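Local coordinates for protein putative cytochrome P450 154A1 (Streptomyces coelicolor, PDB 1ODO) that is a bacterial cytochrome P450, a haem protein whose pocket here holds 4-phenyl-1H-imidazole bound to the haem iron, at residues Gln39-Leu49 against Pro314-His325; Leu191-Ile199 against Leu232-Ser241. All coordinates share one frame; numbering follows the deposited sequence.

Both contacts touch the haem, yet they lie on opposite sides of the chain's centre, with their own centres about 30 Å apart and nearest atoms about 13 Å apart. Contact 1 joins strands 38-43 and 314-317 of the mixed sheet, together with the short helices that follow them, and reaches a haem propionate. Contact 2 belongs to the helical part, where helix 181-204 crosses helix 229-244 beside the 4-phenyl-1H-imidazole. Along the chain contact 2 is nested inside the long loop that contact 1 closes, 264 residues that are mostly helix. The two share no strand or helix; the haem is the element both touch, one from the sheet side at a propionate, the other from the helix beside the 4-phenyl-1H-imidazole.

Contact 1 of 2, residues Gln39-Leu49 against Pro314-His325; sequences QAWSVSDPVLL and PILASYAAANRH. With HEM (protoporphyrin IX containing Fe), chain B.
Pro314 packs its CB against Ala40 CB at 3.4 Å, tighter than usual, and its carbonyl oxygen accepts from Trp41 N at 3.0 Å in a nearly straight bond (176°). Ile315 lies side by side with Val43, CG2 to CG2 at 4.1 Å. Leu316 pairs twice through its backbone: its N donates to Trp41 O (2.7 Å) and its O accepts from Val43 N, the pattern of a parallel bridge. Ala317 CB meets Leu49 CD1 from the first helical turn after the strand. At Ser318 the pairing ends with N bonded to Val43 O, while its OG meets Ser42 OG at 2.7 Å; Ser318 OG also bonds to His291. Ring carbon CE2 of Tyr319 lies 3.7 Å from Leu49 CD2, and its OH donates to haem O1D at 2.5 Å with the oxygen in the ring plane. Ala322 brings CA to 3.1 Å from Ser44 O, a CH···O contact. His325 crosses Pro46 at about a right angle, a chi1 of -166° placing its ring beside Pro46 CD. Two parallel strands of the P450 fold's mixed beta sheet thus each run on into a short helix, the one after 314-317 carrying the tyrosine that holds a haem propionate.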
loop_
_atom_site.group_PDB
_atom_site.type_symbol
_atom_site.label_atom_id
_atom_site.label_comp_id
_atom_site.label_asym_id
_atom_site.label_seq_id
_atom_site.Cartn_x
_atom_site.Cartn_y
_atom_site.Cartn_z
ATOM N N GLN A 39 -2.185 16.234 14.797
ATOM C CA GLN A 39 -3.629 16.058 14.898
ATOM C C GLN A 39 -4.286 16.274 13.543
ATOM O O GLN A 39 -3.957 17.214 12.817
ATOM C CB GLN A 39 -4.228 17.021 15.926
ATOM C CG GLN A 39 -3.760 16.780 17.356
ATOM C CD GLN A 39 -2.339 17.246 17.597
ATOM O OE1 GLN A 39 -2.035 18.431 17.469
ATOM N NE2 GLN A 39 -1.459 16.315 17.950
ATOM N N ALA A 40 -5.221 15.397 13.203
ATOM C CA ALA A 40 -5.909 15.505 11.928
ATOM C C ALA A 40 -7.285 14.877 11.986
ATOM O O ALA A 40 -7.621 14.151 12.924
ATOM C CB ALA A 40 -5.090 14.821 10.841
ATOM N N TRP A 41 -8.077 15.157 10.961
ATOM C CA TRP A 41 -9.418 14.613 10.887
ATOM C C TRP A 41 -9.388 13.250 10.215
ATOM O O TRP A 41 -9.099 13.152 9.023
ATOM C CB TRP A 41 -10.331 15.524 10.065
ATOM C CG TRP A 41 -10.712 16.794 10.748
ATOM C CD1 TRP A 41 -10.165 18.029 10.548
ATOM C CD2 TRP A 41 -11.746 16.963 11.724
ATOM N NE1 TRP A 41 -10.801 18.961 11.336
ATOM C CE2 TRP A 41 -11.775 18.335 12.068
ATOM C CE3 TRP A 41 -12.654 16.090 12.340
ATOM C CZ2 TRP A 41 -12.680 18.857 13.003
ATOM C CZ3 TRP A 41 -13.557 16.609 13.272
ATOM C CH2 TRP A 41 -13.560 17.984 13.592
ATOM N N SER A 42 -9.649 12.194 10.981
ATOM C CA SER A 42 -9.663 10.856 10.409
ATOM C C SER A 42 -11.070 10.757 9.840
ATOM O O SER A 42 -12.038 11.030 10.544
ATOM C CB SER A 42 -9.493 9.781 11.480
ATOM O OG SER A 42 -10.070 8.557 11.036
ATOM N N VAL A 43 -11.189 10.395 8.569
ATOM C CA VAL A 43 -12.502 10.275 7.951
ATOM C C VAL A 43 -12.715 8.821 7.544
ATOM O O VAL A 43 -11.897 8.255 6.818
ATOM C CB VAL A 43 -12.613 11.174 6.696
ATOM C CG1 VAL A 43 -13.970 10.981 6.034
ATOM C CG2 VAL A 43 -12.412 12.634 7.080
ATOM N N SER A 44 -13.799 8.209 8.018
ATOM C CA SER A 44 -14.070 6.817 7.672
ATOM C C SER A 44 -15.441 6.578 7.036
ATOM O O SER A 44 -15.840 5.434 6.829
ATOM C CB SER A 44 -13.867 5.906 8.896
ATOM O OG SER A 44 -14.619 6.343 10.014
ATOM N N ASP A 45 -16.163 7.659 6.743
ATOM C CA ASP A 45 -17.483 7.568 6.113
ATOM C C ASP A 45 -17.087 7.598 4.630
ATOM O O ASP A 45 -16.608 8.621 4.137
ATOM C CB ASP A 45 -18.320 8.804 6.467
ATOM C CG ASP A 45 -19.619 8.890 5.678
ATOM O OD1 ASP A 45 -19.791 8.135 4.702
ATOM O OD2 ASP A 45 -20.473 9.735 6.032
ATOM N N PRO A 46 -17.256 6.475 3.910
ATOM C CA PRO A 46 -16.887 6.422 2.491
ATOM C C PRO A 46 -17.547 7.456 1.583
ATOM O O PRO A 46 -16.941 7.902 0.611
ATOM C CB PRO A 46 -17.230 4.982 2.095
ATOM C CG PRO A 46 -18.359 4.644 3.002
ATOM C CD PRO A 46 -17.897 5.216 4.325
ATOM N N VAL A 47 -18.785 7.835 1.885
ATOM C CA VAL A 47 -19.473 8.823 1.058
ATOM C C VAL A 47 -18.722 10.146 1.194
ATOM O O VAL A 47 -18.350 10.778 0.202
ATOM C CB VAL A 47 -20.938 9.007 1.509
ATOM C CG1 VAL A 47 -21.598 10.136 0.722
ATOM C CG2 VAL A 47 -21.704 7.710 1.298
ATOM N N LEU A 48 -18.487 10.551 2.437
ATOM C CA LEU A 48 -17.778 11.792 2.714
ATOM C C LEU A 48 -16.348 11.710 2.184
ATOM O O LEU A 48 -15.837 12.654 1.577
ATOM C CB LEU A 48 -17.759 12.057 4.225
ATOM C CG LEU A 48 -16.946 13.263 4.706
ATOM C CD1 LEU A 48 -17.468 14.538 4.045
ATOM C CD2 LEU A 48 -17.048 13.372 6.230
ATOM N N LEU A 49 -15.700 10.574 2.401
ATOM C CA LEU A 49 -14.331 10.414 1.934
ATOM C C LEU A 49 -14.243 10.600 0.411
ATOM O O LEU A 49 -13.378 11.324 -0.077
ATOM C CB LEU A 49 -13.795 9.043 2.361
ATOM C CG LEU A 49 -12.280 8.812 2.363
ATOM C CD1 LEU A 49 -11.541 10.011 2.960
ATOM C CD2 LEU A 49 -11.983 7.545 3.167
ATOM N N PRO A 314 -5.364 19.207 8.744
ATOM C CA PRO A 314 -5.105 17.944 8.044
ATOM C C PRO A 314 -6.288 16.992 7.999
ATOM O O PRO A 314 -7.169 17.024 8.860
ATOM C CB PRO A 314 -3.927 17.338 8.820
ATOM C CG PRO A 314 -3.343 18.503 9.575
ATOM C CD PRO A 314 -4.563 19.278 9.974
ATOM N N ILE A 315 -6.268 16.125 6.990
ATOM C CA ILE A 315 -7.315 15.133 6.774
ATOM C C ILE A 315 -6.652 13.782 6.538
ATOM O O ILE A 315 -5.840 13.634 5.624
ATOM C CB ILE A 315 -8.160 15.495 5.541
ATOM C CG1 ILE A 315 -8.884 16.818 5.788
ATOM C CG2 ILE A 315 -9.143 14.366 5.223
ATOM C CD1 ILE A 315 -9.554 17.397 4.553
ATOM N N LEU A 316 -6.998 12.806 7.369
ATOM C CA LEU A 316 -6.442 11.460 7.264
ATOM C C LEU A 316 -7.480 10.475 6.731
ATOM O O LEU A 316 -8.471 10.195 7.398
ATOM C CB LEU A 316 -5.966 10.989 8.640
ATOM C CG LEU A 316 -5.313 9.605 8.710
ATOM C CD1 LEU A 316 -3.889 9.675 8.158
ATOM C CD2 LEU A 316 -5.301 9.134 10.160
ATOM N N ALA A 317 -7.255 9.947 5.535
ATOM C CA ALA A 317 -8.195 8.995 4.954
ATOM C C ALA A 317 -7.998 7.649 5.643
ATOM O O ALA A 317 -6.929 7.046 5.537
ATOM C CB ALA A 317 -7.951 8.864 3.452
ATOM N N SER A 318 -9.021 7.193 6.362
ATOM C CA SER A 318 -8.961 5.914 7.074
ATOM C C SER A 318 -9.722 4.861 6.269
ATOM O O SER A 318 -10.852 4.489 6.591
ATOM C CB SER A 318 -9.554 6.082 8.477
ATOM O OG SER A 318 -8.739 6.950 9.254
ATOM N N TYR A 319 -9.063 4.385 5.217
ATOM C CA TYR A 319 -9.602 3.386 4.300
ATOM C C TYR A 319 -10.075 2.052 4.855
ATOM O O TYR A 319 -11.146 1.569 4.474
ATOM C CB TYR A 319 -8.573 3.138 3.198
ATOM C CG TYR A 319 -8.309 4.357 2.345
ATOM C CD1 TYR A 319 -7.024 4.654 1.900
ATOM C CD2 TYR A 319 -9.353 5.195 1.952
ATOM C CE1 TYR A 319 -6.782 5.755 1.078
ATOM C CE2 TYR A 319 -9.124 6.297 1.127
ATOM C CZ TYR A 319 -7.835 6.567 0.695
ATOM O OH TYR A 319 -7.600 7.649 -0.124
ATOM N N ALA A 320 -9.278 1.446 5.728
ATOM C CA ALA A 320 -9.641 0.160 6.312
ATOM C C ALA A 320 -10.960 0.246 7.068
ATOM O O ALA A 320 -11.836 -0.602 6.889
ATOM C CB ALA A 320 -8.531 -0.331 7.238
ATOM N N ALA A 321 -11.102 1.272 7.903
ATOM C CA ALA A 321 -12.326 1.456 8.683
ATOM C C ALA A 321 -13.502 1.775 7.766
ATOM O O ALA A 321 -14.622 1.310 7.993
ATOM C CB ALA A 321 -12.136 2.577 9.699
ATOM N N ALA A 322 -13.242 2.568 6.730
ATOM C CA ALA A 322 -14.277 2.953 5.779
ATOM C C ALA A 322 -14.786 1.756 4.979
ATOM O O ALA A 322 -15.979 1.665 4.677
ATOM C CB ALA A 322 -13.742 4.025 4.829
ATOM N N ASN A 323 -13.886 0.839 4.635
ATOM C CA ASN A 323 -14.274 -0.341 3.868
ATOM C C ASN A 323 -15.261 -1.215 4.637
ATOM O O ASN A 323 -15.938 -2.055 4.048
ATOM C CB ASN A 323 -13.052 -1.188 3.507
ATOM C CG ASN A 323 -12.234 -0.595 2.371
ATOM O OD1 ASN A 323 -12.647 0.362 1.713
ATOM N ND2 ASN A 323 -11.066 -1.183 2.124
ATOM N N ARG A 324 -15.330 -1.018 5.951
ATOM C CA ARG A 324 -16.233 -1.792 6.801
ATOM C C ARG A 324 -17.388 -0.965 7.350
ATOM O O ARG A 324 -18.054 -1.373 8.305
ATOM C CB ARG A 324 -15.448 -2.415 7.962
ATOM C CG ARG A 324 -14.529 -3.576 7.546
ATOM C CD ARG A 324 -13.425 -3.787 8.576
ATOM N NE ARG A 324 -12.574 -4.948 8.307
ATOM C CZ ARG A 324 -12.643 -6.094 8.981
ATOM N NH1 ARG A 324 -13.531 -6.237 9.959
ATOM N NH2 ARG A 324 -11.806 -7.086 8.708
ATOM N N HIS A 325 -17.629 0.195 6.746
ATOM C CA HIS A 325 -18.711 1.073 7.186
ATOM C C HIS A 325 -20.043 0.372 6.925
ATOM O O HIS A 325 -20.326 -0.050 5.803
ATOM C CB HIS A 325 -18.630 2.405 6.437
ATOM C CG HIS A 325 -19.463 3.491 7.043
ATOM N ND1 HIS A 325 -20.837 3.522 6.937
ATOM C CD2 HIS A 325 -19.116 4.581 7.767
ATOM C CE1 HIS A 325 -21.299 4.588 7.569
ATOM N NE2 HIS A 325 -20.275 5.247 8.080
HETATM C CHA HEM B . -1.017 5.594 -4.300
HETATM C CHB HEM B . 1.990 2.943 -6.967
HETATM C CHC HEM B . 0.367 -1.068 -4.824
HETATM C CHD HEM B . -2.610 1.595 -2.155
HETATM C C1A HEM B . -0.067 5.247 -5.229
HETATM C C2A HEM B . 0.667 6.163 -6.095
HETATM C C3A HEM B . 1.508 5.427 -6.834
HETATM C C4A HEM B . 1.325 4.031 -6.463
HETATM C CMA HEM B . 2.510 5.919 -7.894
HETATM C CAA HEM B . 0.470 7.694 -6.110
HETATM C CBA HEM B . -0.718 8.084 -7.008
HETATM C CGA HEM B . -1.020 9.579 -7.090
HETATM O O1A HEM B . -0.830 10.247 -6.012
HETATM O O2A HEM B . -1.424 10.037 -8.157
HETATM C C1B HEM B . 1.824 1.629 -6.619
HETATM C C2B HEM B . 2.576 0.527 -7.193
HETATM C C3B HEM B . 2.122 -0.610 -6.593
HETATM C C4B HEM B . 1.096 -0.224 -5.651
HETATM C CMB HEM B . 3.669 0.677 -8.272
HETATM C CAB HEM B . 2.569 -2.068 -6.817
HETATM C CBB HEM B . 2.261 -2.618 -8.220
HETATM C C1C HEM B . -0.602 -0.684 -3.908
HETATM C C2C HEM B . -1.337 -1.621 -3.045
HETATM C C3C HEM B . -2.173 -0.873 -2.289
HETATM C C4C HEM B . -1.966 0.507 -2.679
HETATM C CMC HEM B . -1.115 -3.165 -3.067
HETATM C CAC HEM B . -3.187 -1.280 -1.188
HETATM C CBC HEM B . -4.124 -2.452 -1.504
HETATM C C1D HEM B . -2.446 2.910 -2.488
HETATM C C2D HEM B . -3.143 4.025 -1.888
HETATM C C3D HEM B . -2.690 5.154 -2.482
HETATM C C4D HEM B . -1.717 4.742 -3.469
HETATM C CMD HEM B . -4.190 3.898 -0.764
HETATM C CAD HEM B . -3.116 6.590 -2.139
HETATM C CBD HEM B . -4.533 7.031 -2.523
HETATM C CGD HEM B . -4.703 8.447 -2.014
HETATM O O1D HEM B . -5.458 8.647 -1.055
HETATM O O2D HEM B . -4.018 9.328 -2.582
HETATM N NA HEM B . 0.349 3.961 -5.482
HETATM N NB HEM B . 0.928 1.145 -5.671
HETATM N NC HEM B . -1.010 0.605 -3.669
HETATM N ND HEM B . -1.561 3.363 -3.462
HETATM FE FE HEM B . -0.343 2.276 -4.570
#

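Contact 2 of 2, residues Leu191-Ile199 against Leu232-Ser241; sequences LYEVLDQLI and LRDTLLLMIS. With PIM (4-phenyl-1H-imidazole), chain C; HEM (protoporphyrin IX containing Fe), chain B.
Leu195 is the knob at the tight centre of this crossing, its side chain held among Arg233, Leu236, Leu237 and Ile240. Its CD1 lies 3.5 Å from Leu237 CB, whereas its CD2 slides past Ile240 CD1. Ile240 CD1 also meets Leu198 CD2, tip to tip. Ile199 CG1 presses on Leu236 CD1 at 3.4 Å, closer than ordinary van der Waals contact. The axes of segments 191-199 and 232-241 cross steeply, at 106° and 10.1 Å at closest approach. In the P450 fold helix 229-244 is probably the long helix running over the haem: Leu238 CD1 and Ser241 CB touch the 4-phenyl-1H-imidazole on a side away from helix 181-204, and the ligand's N3 binds the iron at 2.3 Å. Ser241 OG bonds Leu237 O from the face opposite that used by Ser241 N. Toward the partly exposed side, where Tyr192, Asp196 and Arg233 lie, apolar packing gives way to polar bonds. Arg233 grips Asp196 side-on, NE to OD1 at 3.2 Å and NH2 to OD2 at 2.9 Å, with the two planar groups 17° apart. Turns at chi2 (-149°) and chi3 lay the Arg233 guanidinium over one face of the Tyr192 ring, whose CD2 sits above the centre of that group; Leu237 CD1 makes a CH-pi contact on the opposite face. Tyr192 OH donates at 2.7 Å to OD1 of the buried Asp234, whose OD2 accepts from Glu85 N.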
loop_
_atom_site.group_PDB
_atom_site.type_symbol
_atom_site.label_atom_id
_atom_site.label_comp_id
_atom_site.label_asym_id
_atom_site.label_seq_id
_atom_site.Cartn_x
_atom_site.Cartn_y
_atom_site.Cartn_z
ATOM N N LEU A 191 17.972 5.633 2.700
ATOM C CA LEU A 191 17.182 5.353 1.509
ATOM C C LEU A 191 17.583 6.265 0.350
ATOM O O LEU A 191 17.737 5.806 -0.785
ATOM C CB LEU A 191 15.691 5.505 1.830
ATOM C CG LEU A 191 14.665 5.262 0.716
ATOM C CD1 LEU A 191 14.927 3.940 0.013
ATOM C CD2 LEU A 191 13.269 5.276 1.327
ATOM N N TYR A 192 17.753 7.553 0.627
ATOM C CA TYR A 192 18.140 8.486 -0.427
ATOM C C TYR A 192 19.521 8.119 -0.945
ATOM O O TYR A 192 19.830 8.323 -2.118
ATOM C CB TYR A 192 18.139 9.928 0.089
ATOM C CG TYR A 192 16.784 10.591 -0.006
ATOM C CD1 TYR A 192 16.150 11.096 1.129
ATOM C CD2 TYR A 192 16.134 10.715 -1.235
ATOM C CE1 TYR A 192 14.899 11.709 1.041
ATOM C CE2 TYR A 192 14.886 11.323 -1.334
ATOM C CZ TYR A 192 14.275 11.818 -0.194
ATOM O OH TYR A 192 13.046 12.425 -0.288
ATOM N N GLU A 193 20.346 7.566 -0.064
ATOM C CA GLU A 193 21.691 7.169 -0.443
ATOM C C GLU A 193 21.645 6.049 -1.482
ATOM O O GLU A 193 22.281 6.154 -2.532
ATOM C CB GLU A 193 22.475 6.726 0.792
ATOM C CG GLU A 193 23.899 6.285 0.510
ATOM C CD GLU A 193 24.696 6.088 1.784
ATOM O OE1 GLU A 193 24.261 5.293 2.647
ATOM O OE2 GLU A 193 25.758 6.733 1.923
ATOM N N VAL A 194 20.895 4.983 -1.212
ATOM C CA VAL A 194 20.819 3.890 -2.180
ATOM C C VAL A 194 20.079 4.326 -3.441
ATOM O O VAL A 194 20.294 3.766 -4.514
ATOM C CB VAL A 194 20.145 2.616 -1.593
ATOM C CG1 VAL A 194 21.097 1.935 -0.619
ATOM C CG2 VAL A 194 18.841 2.969 -0.902
ATOM N N LEU A 195 19.210 5.326 -3.312
ATOM C CA LEU A 195 18.462 5.816 -4.462
ATOM C C LEU A 195 19.426 6.588 -5.358
ATOM O O LEU A 195 19.422 6.420 -6.577
ATOM C CB LEU A 195 17.308 6.726 -4.023
ATOM C CG LEU A 195 16.080 5.999 -3.458
ATOM C CD1 LEU A 195 15.090 7.016 -2.897
ATOM C CD2 LEU A 195 15.431 5.166 -4.555
ATOM N N ASP A 196 20.260 7.428 -4.753
ATOM C CA ASP A 196 21.220 8.200 -5.535
ATOM C C ASP A 196 22.179 7.262 -6.257
ATOM O O ASP A 196 22.597 7.534 -7.381
ATOM C CB ASP A 196 22.013 9.157 -4.641
ATOM C CG ASP A 196 21.182 10.329 -4.168
ATOM O OD1 ASP A 196 20.205 10.678 -4.860
ATOM O OD2 ASP A 196 21.511 10.910 -3.116
ATOM N N GLN A 197 22.525 6.158 -5.602
ATOM C CA GLN A 197 23.432 5.175 -6.181
ATOM C C GLN A 197 22.771 4.500 -7.375
ATOM O O GLN A 197 23.422 4.220 -8.387
ATOM C CB GLN A 197 23.816 4.130 -5.131
ATOM C CG GLN A 197 24.841 4.621 -4.123
ATOM C CD GLN A 197 25.061 3.635 -2.993
ATOM O OE1 GLN A 197 24.955 2.422 -3.180
ATOM N NE2 GLN A 197 25.381 4.151 -1.813
ATOM N N LEU A 198 21.475 4.232 -7.252
ATOM C CA LEU A 198 20.733 3.595 -8.329
ATOM C C LEU A 198 20.717 4.526 -9.536
ATOM O O LEU A 198 20.943 4.095 -10.668
ATOM C CB LEU A 198 19.295 3.300 -7.890
ATOM C CG LEU A 198 18.341 2.797 -8.982
ATOM C CD1 LEU A 198 18.859 1.497 -9.564
ATOM C CD2 LEU A 198 16.948 2.600 -8.393
ATOM N N ILE A 199 20.447 5.802 -9.283
ATOM C CA ILE A 199 20.395 6.812 -10.335
ATOM C C ILE A 199 21.735 6.901 -11.058
ATOM O O ILE A 199 21.786 6.973 -12.289
ATOM C CB ILE A 199 20.022 8.192 -9.742
ATOM C CG1 ILE A 199 18.576 8.148 -9.232
ATOM C CG2 ILE A 199 20.207 9.288 -10.787
ATOM C CD1 ILE A 199 18.148 9.375 -8.432
ATOM N N LEU A 232 12.968 13.721 -9.313
ATOM C CA LEU A 232 13.465 12.463 -9.851
ATOM C C LEU A 232 13.668 11.447 -8.732
ATOM O O LEU A 232 13.084 10.361 -8.757
ATOM C CB LEU A 232 14.796 12.657 -10.586
ATOM C CG LEU A 232 15.539 11.353 -10.923
ATOM C CD1 LEU A 232 14.677 10.474 -11.827
ATOM C CD2 LEU A 232 16.864 11.673 -11.604
ATOM N N ARG A 233 14.489 11.797 -7.746
ATOM C CA ARG A 233 14.741 10.877 -6.645
ATOM C C ARG A 233 13.489 10.572 -5.830
ATOM O O ARG A 233 13.288 9.435 -5.415
ATOM C CB ARG A 233 15.881 11.394 -5.744
ATOM C CG ARG A 233 15.632 12.709 -5.032
ATOM C CD ARG A 233 16.945 13.487 -4.834
ATOM N NE ARG A 233 17.965 12.777 -4.055
ATOM C CZ ARG A 233 18.213 12.987 -2.763
ATOM N NH1 ARG A 233 17.511 13.885 -2.083
ATOM N NH2 ARG A 233 19.186 12.315 -2.154
ATOM N N ASP A 234 12.635 11.570 -5.623
ATOM C CA ASP A 234 11.413 11.357 -4.854
ATOM C C ASP A 234 10.399 10.495 -5.602
ATOM O O ASP A 234 9.627 9.760 -4.985
ATOM C CB ASP A 234 10.799 12.701 -4.450
ATOM C CG ASP A 234 11.580 13.382 -3.338
ATOM O OD1 ASP A 234 12.598 12.808 -2.886
ATOM O OD2 ASP A 234 11.179 14.484 -2.909
ATOM N N THR A 235 10.384 10.584 -6.928
ATOM C CA THR A 235 9.450 9.778 -7.704
ATOM C C THR A 235 9.973 8.341 -7.655
ATOM O O THR A 235 9.202 7.386 -7.556
ATOM C CB THR A 235 9.355 10.257 -9.160
ATOM O OG1 THR A 235 8.768 11.563 -9.184
ATOM C CG2 THR A 235 8.494 9.305 -9.987
ATOM N N LEU A 236 11.294 8.187 -7.708
ATOM C CA LEU A 236 11.876 6.849 -7.656
ATOM C C LEU A 236 11.623 6.247 -6.275
ATOM O O LEU A 236 11.354 5.057 -6.150
ATOM C CB LEU A 236 13.380 6.898 -7.932
ATOM C CG LEU A 236 13.756 7.187 -9.387
ATOM C CD1 LEU A 236 15.274 7.235 -9.518
ATOM C CD2 LEU A 236 13.179 6.106 -10.292
ATOM N N LEU A 237 11.706 7.077 -5.241
ATOM C CA LEU A 237 11.481 6.612 -3.875
ATOM C C LEU A 237 10.066 6.043 -3.785
ATOM O O LEU A 237 9.851 4.957 -3.246
ATOM C CB LEU A 237 11.651 7.776 -2.888
ATOM C CG LEU A 237 11.542 7.467 -1.388
ATOM C CD1 LEU A 237 12.280 8.531 -0.597
ATOM C CD2 LEU A 237 10.080 7.389 -0.963
ATOM N N LEU A 238 9.111 6.788 -4.327
ATOM C CA LEU A 238 7.711 6.381 -4.323
ATOM C C LEU A 238 7.480 5.064 -5.056
ATOM O O LEU A 238 6.859 4.142 -4.522
ATOM C CB LEU A 238 6.854 7.472 -4.979
ATOM C CG LEU A 238 5.398 7.122 -5.312
ATOM C CD1 LEU A 238 4.623 6.798 -4.036
ATOM C CD2 LEU A 238 4.749 8.302 -6.025
ATOM N N MET A 239 7.977 4.974 -6.284
ATOM C CA MET A 239 7.802 3.763 -7.077
ATOM C C MET A 239 8.479 2.535 -6.484
ATOM O O MET A 239 7.905 1.448 -6.483
ATOM C CB MET A 239 8.291 3.996 -8.506
ATOM C CG MET A 239 7.638 5.202 -9.182
ATOM S SD MET A 239 5.829 5.162 -9.112
ATOM C CE MET A 239 5.535 3.656 -9.995
ATOM N N ILE A 240 9.700 2.698 -5.986
ATOM C CA ILE A 240 10.411 1.572 -5.397
ATOM C C ILE A 240 9.744 1.141 -4.092
ATOM O O ILE A 240 9.555 -0.051 -3.853
ATOM C CB ILE A 240 11.893 1.926 -5.140
ATOM C CG1 ILE A 240 12.615 2.068 -6.483
ATOM C CG2 ILE A 240 12.555 0.856 -4.270
ATOM C CD1 ILE A 240 14.037 2.545 -6.377
ATOM N N SER A 241 9.374 2.103 -3.252
ATOM C CA SER A 241 8.729 1.774 -1.983
ATOM C C SER A 241 7.391 1.079 -2.215
ATOM O O SER A 241 7.051 0.115 -1.526
ATOM C CB SER A 241 8.503 3.036 -1.152
ATOM O OG SER A 241 9.732 3.630 -0.779
HETATM N N1 PIM C . 2.736 2.198 -1.444
HETATM C C2 PIM C . 1.800 1.599 -2.272
HETATM N N3 PIM C . 1.282 2.476 -2.973
HETATM C C4 PIM C . 1.796 3.660 -2.690
HETATM C C5 PIM C . 2.714 3.512 -1.730
HETATM C C6 PIM C . 3.596 4.522 -1.047
HETATM C C7 PIM C . 4.863 4.085 -0.539
HETATM C C8 PIM C . 5.716 5.051 0.119
HETATM C C9 PIM C . 5.267 6.390 0.234
HETATM C C10 PIM C . 4.010 6.813 -0.276
HETATM C C11 PIM C . 3.193 5.835 -0.918
HETATM C CHA HEM B . -1.017 5.594 -4.300
HETATM C CHB HEM B . 1.990 2.943 -6.967
HETATM C CHC HEM B . 0.367 -1.068 -4.824
HETATM C CHD HEM B . -2.610 1.595 -2.155
HETATM C C1A HEM B . -0.067 5.247 -5.229
HETATM C C2A HEM B . 0.667 6.163 -6.095
HETATM C C3A HEM B . 1.508 5.427 -6.834
HETATM C C4A HEM B . 1.325 4.031 -6.463
HETATM C CMA HEM B . 2.510 5.919 -7.894
HETATM C CAA HEM B . 0.470 7.694 -6.110
HETATM C CBA HEM B . -0.718 8.084 -7.008
HETATM C CGA HEM B . -1.020 9.579 -7.090
HETATM O O1A HEM B . -0.830 10.247 -6.012
HETATM O O2A HEM B . -1.424 10.037 -8.157
HETATM C C1B HEM B . 1.824 1.629 -6.619
HETATM C C2B HEM B . 2.576 0.527 -7.193
HETATM C C3B HEM B . 2.122 -0.610 -6.593
HETATM C C4B HEM B . 1.096 -0.224 -5.651
HETATM C CMB HEM B . 3.669 0.677 -8.272
HETATM C CAB HEM B . 2.569 -2.068 -6.817
HETATM C CBB HEM B . 2.261 -2.618 -8.220
HETATM C C1C HEM B . -0.602 -0.684 -3.908
HETATM C C2C HEM B . -1.337 -1.621 -3.045
HETATM C C3C HEM B . -2.173 -0.873 -2.289
HETATM C C4C HEM B . -1.966 0.507 -2.679
HETATM C CMC HEM B . -1.115 -3.165 -3.067
HETATM C CAC HEM B . -3.187 -1.280 -1.188
HETATM C CBC HEM B . -4.124 -2.452 -1.504
HETATM C C1D HEM B . -2.446 2.910 -2.488
HETATM C C2D HEM B . -3.143 4.025 -1.888
HETATM C C3D HEM B . -2.690 5.154 -2.482
HETATM C C4D HEM B . -1.717 4.742 -3.469
HETATM C CMD HEM B . -4.190 3.898 -0.764
HETATM C CAD HEM B . -3.116 6.590 -2.139
HETATM C CBD HEM B . -4.533 7.031 -2.523
HETATM C CGD HEM B . -4.703 8.447 -2.014
HETATM O O1D HEM B . -5.458 8.647 -1.055
HETATM O O2D HEM B . -4.018 9.328 -2.582
HETATM N NA HEM B . 0.349 3.961 -5.482
HETATM N NB HEM B . 0.928 1.145 -5.671
HETATM N NC HEM B . -1.010 0.605 -3.669
HETATM N ND HEM B . -1.561 3.363 -3.462
HETATM FE FE HEM B . -0.343 2.276 -4.570
#